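Local structure of sialidase B (Streptococcus pneumoniae serotype 4, 4XJW) at residues L211-L214 and R218-S221; I237-S242 and T301-D306; P454-A459 and S556-S561. The protein cleaves terminal sialic acid residues from oligosaccharides, glycoproteins and glycolipids as a family 33 glycoside hydrolase, and acts as an intramolecular trans-sialidase. The protein carries 1 engineered substitution. All coordinates share one frame; numbering follows the deposited sequence.

Contact 1: residues L211-L214 and R218-S221; sequences LYTL and RVLS. With OPX ((1s,3R,4S)-1-[(cyclohexylamino)methyl]-3,4-dihydroxycyclopentanesulfonic acid), chain B.
Y212 and L220 form an antiparallel hydrogen-bonded pair in a beta hairpin. The Y212 N to L220 O bond is 2.9 Å but bent, with 137° at the hydrogen. The return bond from L220 N to Y212 O is 2.8 Å and almost straight, at 176°. A third backbone bond, L214 N to R218 O, is also 2.8 Å and closes the pairing next to the turn. T213 and V219 make the non-hydrogen-bonded pair between these rungs. Two CA-H...O contacts back up the pairing: L211 CA to L220 O at 3.3 Å, and V219 CA to Y212 O.

Side chains add apolar contacts. L211 lays CD2 against S221 CB at 3.8 Å. At the turn end, L214 and R218 run side by side, and L214 CD1 meets the aliphatic part of R218 and L220 CB. The guanidinium group of R218 goes on to salt bridges with D245 and E431.

The inhibitor OPX binds this hairpin. T213 N donates to OPX OAD at 3.0 Å. With CG anti to the backbone N (chi1 -166°), Y212 reaches the inhibitor: the OPX cyclopentane covers one ring face, with CAP over the centre. T213 OG1 is held by E620 and T619 beside it.

Strands 205-213 and 219-226 make the hairpin, and strand 237-244 is next in the sheet. Strand 286-294 packs against Y212 and L220, strand 616-620 against L211 and V219.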
loop_
_atom_site.group_PDB
_atom_site.type_symbol
_atom_site.label_atom_id
_atom_site.label_comp_id
_atom_site.label_asym_id
_atom_site.label_seq_id
_atom_site.Cartn_x
_atom_site.Cartn_y
_atom_site.Cartn_z
ATOM N N LEU A 211 -6.288 -8.593 -4.760
ATOM C CA LEU A 211 -6.532 -9.089 -6.124
ATOM C C LEU A 211 -7.509 -10.241 -6.040
ATOM O O LEU A 211 -7.488 -11.001 -5.091
ATOM C CB LEU A 211 -5.226 -9.602 -6.747
ATOM C CG LEU A 211 -4.140 -8.619 -7.174
ATOM C CD1 LEU A 211 -2.863 -9.367 -7.566
ATOM C CD2 LEU A 211 -4.630 -7.735 -8.309
ATOM N N TYR A 212 -8.354 -10.390 -7.052
ATOM C CA TYR A 212 -9.313 -11.481 -7.081
ATOM C C TYR A 212 -9.690 -11.737 -8.530
ATOM O O TYR A 212 -9.963 -10.796 -9.286
ATOM C CB TYR A 212 -10.568 -11.094 -6.299
ATOM C CG TYR A 212 -11.502 -12.244 -5.977
ATOM C CD1 TYR A 212 -12.376 -12.754 -6.935
ATOM C CD2 TYR A 212 -11.517 -12.807 -4.717
ATOM C CE1 TYR A 212 -13.240 -13.798 -6.632
ATOM C CE2 TYR A 212 -12.374 -13.844 -4.402
ATOM C CZ TYR A 212 -13.234 -14.333 -5.358
ATOM O OH TYR A 212 -14.076 -15.369 -5.023
ATOM N N THR A 213 -9.711 -13.007 -8.914
ATOM C CA THR A 213 -10.016 -13.373 -10.297
ATOM C C THR A 213 -11.482 -13.772 -10.387
ATOM O O THR A 213 -11.914 -14.741 -9.761
ATOM C CB THR A 213 -9.122 -14.520 -10.761
ATOM O OG1 THR A 213 -7.753 -14.121 -10.631
ATOM C CG2 THR A 213 -9.411 -14.888 -12.216
ATOM N N LEU A 214 -12.234 -12.998 -11.166
ATOM C CA LEU A 214 -13.669 -13.221 -11.343
ATOM C C LEU A 214 -13.936 -14.330 -12.356
ATOM O O LEU A 214 -13.057 -14.698 -13.153
ATOM C CB LEU A 214 -14.375 -11.921 -11.768
ATOM C CG LEU A 214 -14.139 -10.734 -10.822
ATOM C CD1 LEU A 214 -14.839 -9.493 -11.387
ATOM C CD2 LEU A 214 -14.661 -11.054 -9.433
ATOM N N ARG A 218 -12.183 -11.454 -15.720
ATOM C CA ARG A 218 -11.785 -10.132 -15.237
ATOM C C ARG A 218 -11.068 -10.274 -13.896
ATOM O O ARG A 218 -11.499 -11.027 -13.033
ATOM C CB ARG A 218 -12.997 -9.207 -15.107
ATOM C CG ARG A 218 -12.680 -7.859 -14.456
ATOM C CD ARG A 218 -13.877 -6.913 -14.540
ATOM N NE ARG A 218 -14.107 -6.446 -15.905
ATOM C CZ ARG A 218 -15.076 -5.608 -16.256
ATOM N NH1 ARG A 218 -15.920 -5.137 -15.346
ATOM N NH2 ARG A 218 -15.202 -5.239 -17.525
ATOM N N VAL A 219 -9.954 -9.573 -13.749
ATOM C CA VAL A 219 -9.214 -9.571 -12.490
ATOM C C VAL A 219 -9.475 -8.225 -11.824
ATOM O O VAL A 219 -9.305 -7.177 -12.453
ATOM C CB VAL A 219 -7.705 -9.769 -12.729
ATOM C CG1 VAL A 219 -6.953 -9.759 -11.398
ATOM C CG2 VAL A 219 -7.456 -11.085 -13.458
ATOM N N LEU A 220 -9.910 -8.259 -10.567
ATOM C CA LEU A 220 -10.298 -7.058 -9.827
ATOM C C LEU A 220 -9.278 -6.797 -8.725
ATOM O O LEU A 220 -8.747 -7.737 -8.114
ATOM C CB LEU A 220 -11.683 -7.244 -9.205
ATOM C CG LEU A 220 -12.342 -6.070 -8.469
ATOM C CD1 LEU A 220 -12.544 -4.914 -9.435
ATOM C CD2 LEU A 220 -13.673 -6.491 -7.833
ATOM N N SER A 221 -8.983 -5.522 -8.491
ATOM C CA SER A 221 -8.094 -5.131 -7.392
ATOM C C SER A 221 -8.747 -4.040 -6.579
ATOM O O SER A 221 -9.345 -3.124 -7.126
ATOM C CB SER A 221 -6.747 -4.637 -7.946
ATOM O OG SER A 221 -5.909 -4.092 -6.918
HETATM C CAF OPX B . -7.977 -20.008 -13.118
HETATM C CAG OPX B . -9.301 -20.692 -12.944
HETATM C CAH OPX B . -8.023 -18.631 -12.539
HETATM C CAI OPX B . -9.699 -20.726 -11.498
HETATM C CAJ OPX B . -8.434 -18.631 -11.095
HETATM C CAK OPX B . -10.472 -18.190 -8.913
HETATM C CAL OPX B . -9.315 -18.240 -6.631
HETATM C CAM OPX B . -11.052 -16.629 -7.001
HETATM C CAO OPX B . -9.195 -17.114 -5.670
HETATM C CAP OPX B . -9.844 -15.982 -6.342
HETATM C CAQ OPX B . -9.749 -19.350 -10.910
HETATM C CAR OPX B . -10.607 -18.038 -7.367
HETATM N NAN OPX B . -10.079 -19.489 -9.482
HETATM O OAA OPX B . -11.334 -20.582 -7.161
HETATM O OAB OPX B . -11.861 -19.122 -5.291
HETATM O OAC OPX B . -7.873 -16.850 -5.354
HETATM O OAD OPX B . -9.061 -15.419 -7.313
HETATM O OAE OPX B . -13.109 -18.923 -7.332
HETATM S SAS OPX B . -11.796 -19.234 -6.758
#

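Contact 2: residues I237-S242 and T301-D306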
loop_
_atom_site.group_PDB
_atom_site.type_symbol
_atom_site.label_atom_id
_atom_site.label_comp_id
_atom_site.label_asym_id
_atom_site.label_seq_id
_atom_site.Cartn_x
_atom_site.Cartn_y
_atom_site.Cartn_z
ATOM N N ILE A 237 -9.003 8.152 4.288
ATOM C CA ILE A 237 -8.727 7.030 3.405
ATOM C C ILE A 237 -10.026 6.603 2.740
ATOM O O ILE A 237 -11.057 6.526 3.410
ATOM C CB ILE A 237 -8.172 5.818 4.190
ATOM C CG1 ILE A 237 -6.945 6.207 5.017
ATOM C CG2 ILE A 237 -7.891 4.649 3.232
ATOM C CD1 ILE A 237 -6.544 5.152 6.056
ATOM N N ASN A 238 -9.974 6.342 1.428
ATOM C CA ASN A 238 -11.102 5.774 0.684
ATOM C C ASN A 238 -10.699 4.391 0.172
ATOM O O ASN A 238 -9.517 4.089 0.101
ATOM C CB ASN A 238 -11.452 6.659 -0.527
ATOM C CG ASN A 238 -12.101 7.992 -0.147
ATOM O OD1 ASN A 238 -12.798 8.103 0.855
ATOM N ND2 ASN A 238 -11.886 9.007 -0.984
ATOM N N ILE A 239 -11.671 3.566 -0.216
ATOM C CA ILE A 239 -11.370 2.299 -0.898
ATOM C C ILE A 239 -11.564 2.487 -2.395
ATOM O O ILE A 239 -12.632 2.912 -2.835
ATOM C CB ILE A 239 -12.272 1.152 -0.415
ATOM C CG1 ILE A 239 -12.227 1.003 1.115
ATOM C CG2 ILE A 239 -11.873 -0.151 -1.102
ATOM C CD1 ILE A 239 -10.816 0.811 1.695
ATOM N N ALA A 240 -10.527 2.187 -3.176
ATOM C CA ALA A 240 -10.585 2.343 -4.632
ATOM C C ALA A 240 -10.440 0.983 -5.297
ATOM O O ALA A 240 -9.893 0.045 -4.706
ATOM C CB ALA A 240 -9.495 3.304 -5.126
ATOM N N THR A 241 -10.938 0.881 -6.528
ATOM C CA THR A 241 -10.849 -0.366 -7.294
ATOM C C THR A 241 -10.452 -0.110 -8.741
ATOM O O THR A 241 -10.691 0.975 -9.278
ATOM C CB THR A 241 -12.168 -1.202 -7.275
ATOM O OG1 THR A 241 -13.235 -0.454 -7.858
ATOM C CG2 THR A 241 -12.601 -1.563 -5.866
ATOM N N SER A 242 -9.856 -1.135 -9.344
ATOM C CA SER A 242 -9.502 -1.155 -10.765
ATOM C C SER A 242 -9.567 -2.605 -11.256
ATOM O O SER A 242 -9.382 -3.530 -10.476
ATOM C CB SER A 242 -8.094 -0.574 -10.950
ATOM O OG SER A 242 -7.633 -0.712 -12.293
ATOM N N THR A 301 -20.253 -9.105 -7.181
ATOM C CA THR A 301 -18.973 -9.028 -6.498
ATOM C C THR A 301 -19.256 -8.304 -5.201
ATOM O O THR A 301 -20.006 -7.320 -5.181
ATOM C CB THR A 301 -17.942 -8.237 -7.325
ATOM O OG1 THR A 301 -17.819 -8.831 -8.620
ATOM C CG2 THR A 301 -16.588 -8.246 -6.648
ATOM N N ILE A 302 -18.678 -8.800 -4.114
ATOM C CA ILE A 302 -18.914 -8.236 -2.796
ATOM C C ILE A 302 -17.611 -7.741 -2.176
ATOM O O ILE A 302 -16.618 -8.466 -2.136
ATOM C CB ILE A 302 -19.596 -9.264 -1.892
ATOM C CG1 ILE A 302 -20.958 -9.641 -2.485
ATOM C CG2 ILE A 302 -19.712 -8.736 -0.475
ATOM C CD1 ILE A 302 -21.669 -10.744 -1.732
ATOM N N LEU A 303 -17.609 -6.498 -1.705
ATOM C CA LEU A 303 -16.419 -5.925 -1.081
ATOM C C LEU A 303 -16.735 -5.474 0.336
ATOM O O LEU A 303 -17.730 -4.783 0.572
ATOM C CB LEU A 303 -15.869 -4.765 -1.940
ATOM C CG LEU A 303 -14.612 -4.007 -1.475
ATOM C CD1 LEU A 303 -13.862 -3.428 -2.665
ATOM C CD2 LEU A 303 -14.959 -2.870 -0.526
ATOM N N LEU A 304 -15.896 -5.888 1.277
ATOM C CA LEU A 304 -16.029 -5.439 2.656
ATOM C C LEU A 304 -14.855 -4.522 3.020
ATOM O O LEU A 304 -13.781 -4.618 2.429
ATOM C CB LEU A 304 -16.105 -6.632 3.622
ATOM C CG LEU A 304 -17.482 -7.238 3.905
ATOM C CD1 LEU A 304 -18.163 -7.720 2.640
ATOM C CD2 LEU A 304 -17.352 -8.373 4.912
ATOM N N ALA A 305 -15.064 -3.629 3.984
ATOM C CA ALA A 305 -13.982 -2.808 4.545
ATOM C C ALA A 305 -14.322 -2.379 5.965
ATOM O O ALA A 305 -15.489 -2.354 6.338
ATOM C CB ALA A 305 -13.709 -1.574 3.668
ATOM N N ASP A 306 -13.315 -2.031 6.753
ATOM C CA ASP A 306 -13.607 -1.408 8.042
ATOM C C ASP A 306 -14.069 0.020 7.795
ATOM O O ASP A 306 -13.587 0.676 6.865
ATOM C CB ASP A 306 -12.373 -1.318 8.938
ATOM C CG ASP A 306 -11.705 -2.660 9.210
ATOM O OD1 ASP A 306 -12.376 -3.709 9.197
ATOM O OD2 ASP A 306 -10.478 -2.636 9.470
#
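I239 and L303 meet between two strands that share no hydrogen bond. Their side chains pass each other at a slant. I239 CG2 lies 4.1 Å from L303 CD1 and only slightly farther from L303 CD2, so this one methyl rests on the forked end of the leucine. L303 has CG anti to its backbone N (chi1 -180°), and this puts the forked end against I239 and T241.

The other branch of I239 serves a second neighbour. Its CG1 comes within 3.9 Å of A305 CB. The isoleucine therefore divides its two branches between L303 and A305. The small alanine methyl meets the branch close to its root.

T241 and L303 reach toward each other tip to tip. T241 CG2 is 3.9 Å from L303 CD1, so CD1 touches both I239 and T241. The hydroxyl of T241 is used elsewhere: OG1 is hydrogen-bonded to W433 NE1. The threonine thus gives its methyl to the apolar contact and its oxygen to a tryptophan.

The strand axes come no closer than 9.2 Å and run nearly antiparallel, at 162°. That spacing suits packing between sheets. The contact is plain apolar packing between two blades of the sialidase beta-propeller. Strand 237-244 lies in the sheet with strands 219-226 and 255-256, while strand 301-308 sits between strands 286-294 and 420-426 of the next sheet. I239 also touches F287 and S290 of strand 286-294, and L303 touches T424 of strand 420-426.

Contact 3: residues P454-A459 and S556-S561; sequences PGQGLA and SAIKYS. With OPX ((1s,3R,4S)-1-[(cyclohexylamino)methyl]-3,4-dihydroxycyclopentanesulfonic acid), chain B.
Q456 meets A557 and I558 beside the inhibitor OPX, with one water between. G455, just before it, has backbone angles at which a side chain would press on the preceding carbonyl oxygen. Its backbone pairs with S290 and I292, and this fixes the strand from which Q456 projects.

Q456 carries the contact. Its chain is extended beyond CG (chi2 -178°), which brings the terminal amide to the inhibitor. The OPX hydroxyl OAC donates to Q456 OE1 at 2.8 Å. Q456 NE2 makes a weak bond back to the same OAC, 3.3 Å long with 126° at the hydrogen. A stronger partner of NE2 is L211 O, which helps fix the amide rotation. The water links the two segments: it lies within hydrogen-bonding distance of Q456 OE1 (2.8 Å) and A557 O (2.9 Å).

On the facing strand, I558 CG2 comes 4.2 Å from Q456 OE1. The same methyl lies 3.7 Å from OPX OAC. Q456 and I558 therefore meet at one inhibitor hydroxyl, with an amide and an apolar group beside it. Both belong to the OPX pocket, on strands from different sheets of the sialidase beta-propeller.

Beyond Q456, the chain continues through G457 to L458, whose backbone pairs with I467. Strand 451-459 lies between strands 286-294 and 466-472. Strand 556-559 is an outer strand of its sheet, next to strand 569-575, and I618 of strand 616-620 touches I558.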
loop_
_atom_site.group_PDB
_atom_site.type_symbol
_atom_site.label_atom_id
_atom_site.label_comp_id
_atom_site.label_asym_id
_atom_site.label_seq_id
_atom_site.Cartn_x
_atom_site.Cartn_y
_atom_site.Cartn_z
ATOM N N PRO A 454 -7.552 -8.088 5.334
ATOM C CA PRO A 454 -7.509 -7.621 3.939
ATOM C C PRO A 454 -7.136 -8.714 2.959
ATOM O O PRO A 454 -6.385 -9.639 3.286
ATOM C CB PRO A 454 -6.432 -6.546 3.950
ATOM C CG PRO A 454 -5.585 -6.825 5.164
ATOM C CD PRO A 454 -6.487 -7.503 6.171
ATOM N N GLY A 455 -7.677 -8.606 1.748
ATOM C CA GLY A 455 -7.330 -9.515 0.681
ATOM C C GLY A 455 -8.558 -10.099 0.022
ATOM O O GLY A 455 -9.366 -9.375 -0.566
ATOM N N GLN A 456 -8.682 -11.416 0.106
ATOM C CA GLN A 456 -9.784 -12.156 -0.497
ATOM C C GLN A 456 -10.705 -12.709 0.563
ATOM O O GLN A 456 -10.265 -13.151 1.628
ATOM C CB GLN A 456 -9.249 -13.326 -1.348
ATOM C CG GLN A 456 -8.345 -12.908 -2.517
ATOM C CD GLN A 456 -7.870 -14.070 -3.380
ATOM O OE1 GLN A 456 -8.049 -15.239 -3.030
ATOM N NE2 GLN A 456 -7.258 -13.747 -4.520
ATOM N N GLY A 457 -11.999 -12.681 0.274
ATOM C CA GLY A 457 -12.937 -13.557 0.951
ATOM C C GLY A 457 -12.882 -14.880 0.207
ATOM O O GLY A 457 -12.164 -15.005 -0.807
ATOM N N LEU A 458 -13.626 -15.866 0.696
ATOM C CA LEU A 458 -13.592 -17.206 0.111
ATOM C C LEU A 458 -14.970 -17.662 -0.322
ATOM O O LEU A 458 -15.911 -17.681 0.470
ATOM C CB LEU A 458 -13.030 -18.204 1.125
ATOM C CG LEU A 458 -12.975 -19.657 0.640
ATOM C CD1 LEU A 458 -11.902 -19.859 -0.403
ATOM C CD2 LEU A 458 -12.713 -20.565 1.826
ATOM N N ALA A 459 -15.083 -17.986 -1.605
ATOM C CA ALA A 459 -16.282 -18.593 -2.154
ATOM C C ALA A 459 -16.029 -20.076 -2.267
ATOM O O ALA A 459 -15.073 -20.516 -2.897
ATOM C CB ALA A 459 -16.586 -18.011 -3.521
ATOM N N SER A 556 -0.676 -13.474 2.083
ATOM C CA SER A 556 -1.744 -13.810 1.146
ATOM C C SER A 556 -1.521 -15.233 0.659
ATOM O O SER A 556 -0.399 -15.749 0.732
ATOM C CB SER A 556 -1.825 -12.802 0.008
ATOM O OG SER A 556 -0.576 -12.581 -0.628
ATOM N N ALA A 557 -2.590 -15.882 0.209
ATOM C CA ALA A 557 -2.544 -17.326 -0.019
ATOM C C ALA A 557 -3.557 -17.730 -1.053
ATOM O O ALA A 557 -4.694 -17.270 -1.011
ATOM C CB ALA A 557 -2.818 -18.058 1.277
ATOM N N ILE A 558 -3.151 -18.606 -1.967
ATOM C CA ILE A 558 -4.102 -19.159 -2.940
ATOM C C ILE A 558 -3.905 -20.655 -3.147
ATOM O O ILE A 558 -2.831 -21.202 -2.893
ATOM C CB ILE A 558 -4.009 -18.465 -4.316
ATOM C CG1 ILE A 558 -2.602 -18.619 -4.911
ATOM C CG2 ILE A 558 -4.390 -16.997 -4.216
ATOM C CD1 ILE A 558 -2.501 -18.245 -6.402
ATOM N N LYS A 559 -4.965 -21.311 -3.615
ATOM C CA LYS A 559 -4.904 -22.691 -4.074
ATOM C C LYS A 559 -4.784 -22.622 -5.592
ATOM O O LYS A 559 -5.660 -22.078 -6.262
ATOM C CB LYS A 559 -6.184 -23.426 -3.674
ATOM C CG LYS A 559 -6.347 -24.816 -4.276
ATOM C CD LYS A 559 -5.508 -25.833 -3.545
ATOM C CE LYS A 559 -5.547 -27.207 -4.231
ATOM N NZ LYS A 559 -6.922 -27.773 -4.361
ATOM N N TYR A 560 -3.676 -23.125 -6.121
ATOM C CA TYR A 560 -3.409 -23.094 -7.558
ATOM C C TYR A 560 -4.289 -24.128 -8.260
ATOM O O TYR A 560 -4.536 -25.200 -7.713
ATOM C CB TYR A 560 -1.922 -23.368 -7.803
ATOM C CG TYR A 560 -1.459 -23.056 -9.207
ATOM C CD1 TYR A 560 -1.638 -21.789 -9.751
ATOM C CD2 TYR A 560 -0.837 -24.023 -9.985
ATOM C CE1 TYR A 560 -1.222 -21.499 -11.041
ATOM C CE2 TYR A 560 -0.411 -23.742 -11.272
ATOM C CZ TYR A 560 -0.607 -22.480 -11.799
ATOM O OH TYR A 560 -0.186 -22.186 -13.084
ATOM N N SER A 561 -4.782 -23.807 -9.456
ATOM C CA SER A 561 -5.726 -24.687 -10.157
ATOM C C SER A 561 -5.082 -25.918 -10.810
ATOM O O SER A 561 -5.779 -26.897 -11.106
ATOM C CB SER A 561 -6.511 -23.907 -11.223
ATOM O OG SER A 561 -5.722 -23.649 -12.374
HETATM C CAF OPX B . -7.977 -20.008 -13.118
HETATM C CAG OPX B . -9.301 -20.692 -12.944
HETATM C CAH OPX B . -8.023 -18.631 -12.539
HETATM C CAI OPX B . -9.699 -20.726 -11.498
HETATM C CAJ OPX B . -8.434 -18.631 -11.095
HETATM C CAK OPX B . -10.472 -18.190 -8.913
HETATM C CAL OPX B . -9.315 -18.240 -6.631
HETATM C CAM OPX B . -11.052 -16.629 -7.001
HETATM C CAO OPX B . -9.195 -17.114 -5.670
HETATM C CAP OPX B . -9.844 -15.982 -6.342
HETATM C CAQ OPX B . -9.749 -19.350 -10.910
HETATM C CAR OPX B . -10.607 -18.038 -7.367
HETATM N NAN OPX B . -10.079 -19.489 -9.482
HETATM O OAA OPX B . -11.334 -20.582 -7.161
HETATM O OAB OPX B . -11.861 -19.122 -5.291
HETATM O OAC OPX B . -7.873 -16.850 -5.354
HETATM O OAD OPX B . -9.061 -15.419 -7.313
HETATM O OAE OPX B . -13.109 -18.923 -7.332
HETATM S SAS OPX B . -11.796 -19.234 -6.758
HETATM O O HOH W 1 -7.215 -16.046 -0.482
#

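Overall arrangement
Following the chain from the N terminus, contact 1 comes first and closes the tight turn between strands 205-213 and 219-226. Contact 2 then closes a loop of 58 residues, joining strand 237-244 to strand 301-308 of another sheet. Contact 3 spans 96 residues and brings strand 451-459 near strand 556-559 of another sheet. The three loops follow in series; none nests in or crosses another. Contacts 1 and 2 share a sheet, in which strands 219-226 and 237-244 are neighbours. Contacts 2 and 3 both reach the mixed sheet holding strands 301-308 and 451-459, but do not touch. Contacts 1 and 3 adjoin directly and both bind OPX.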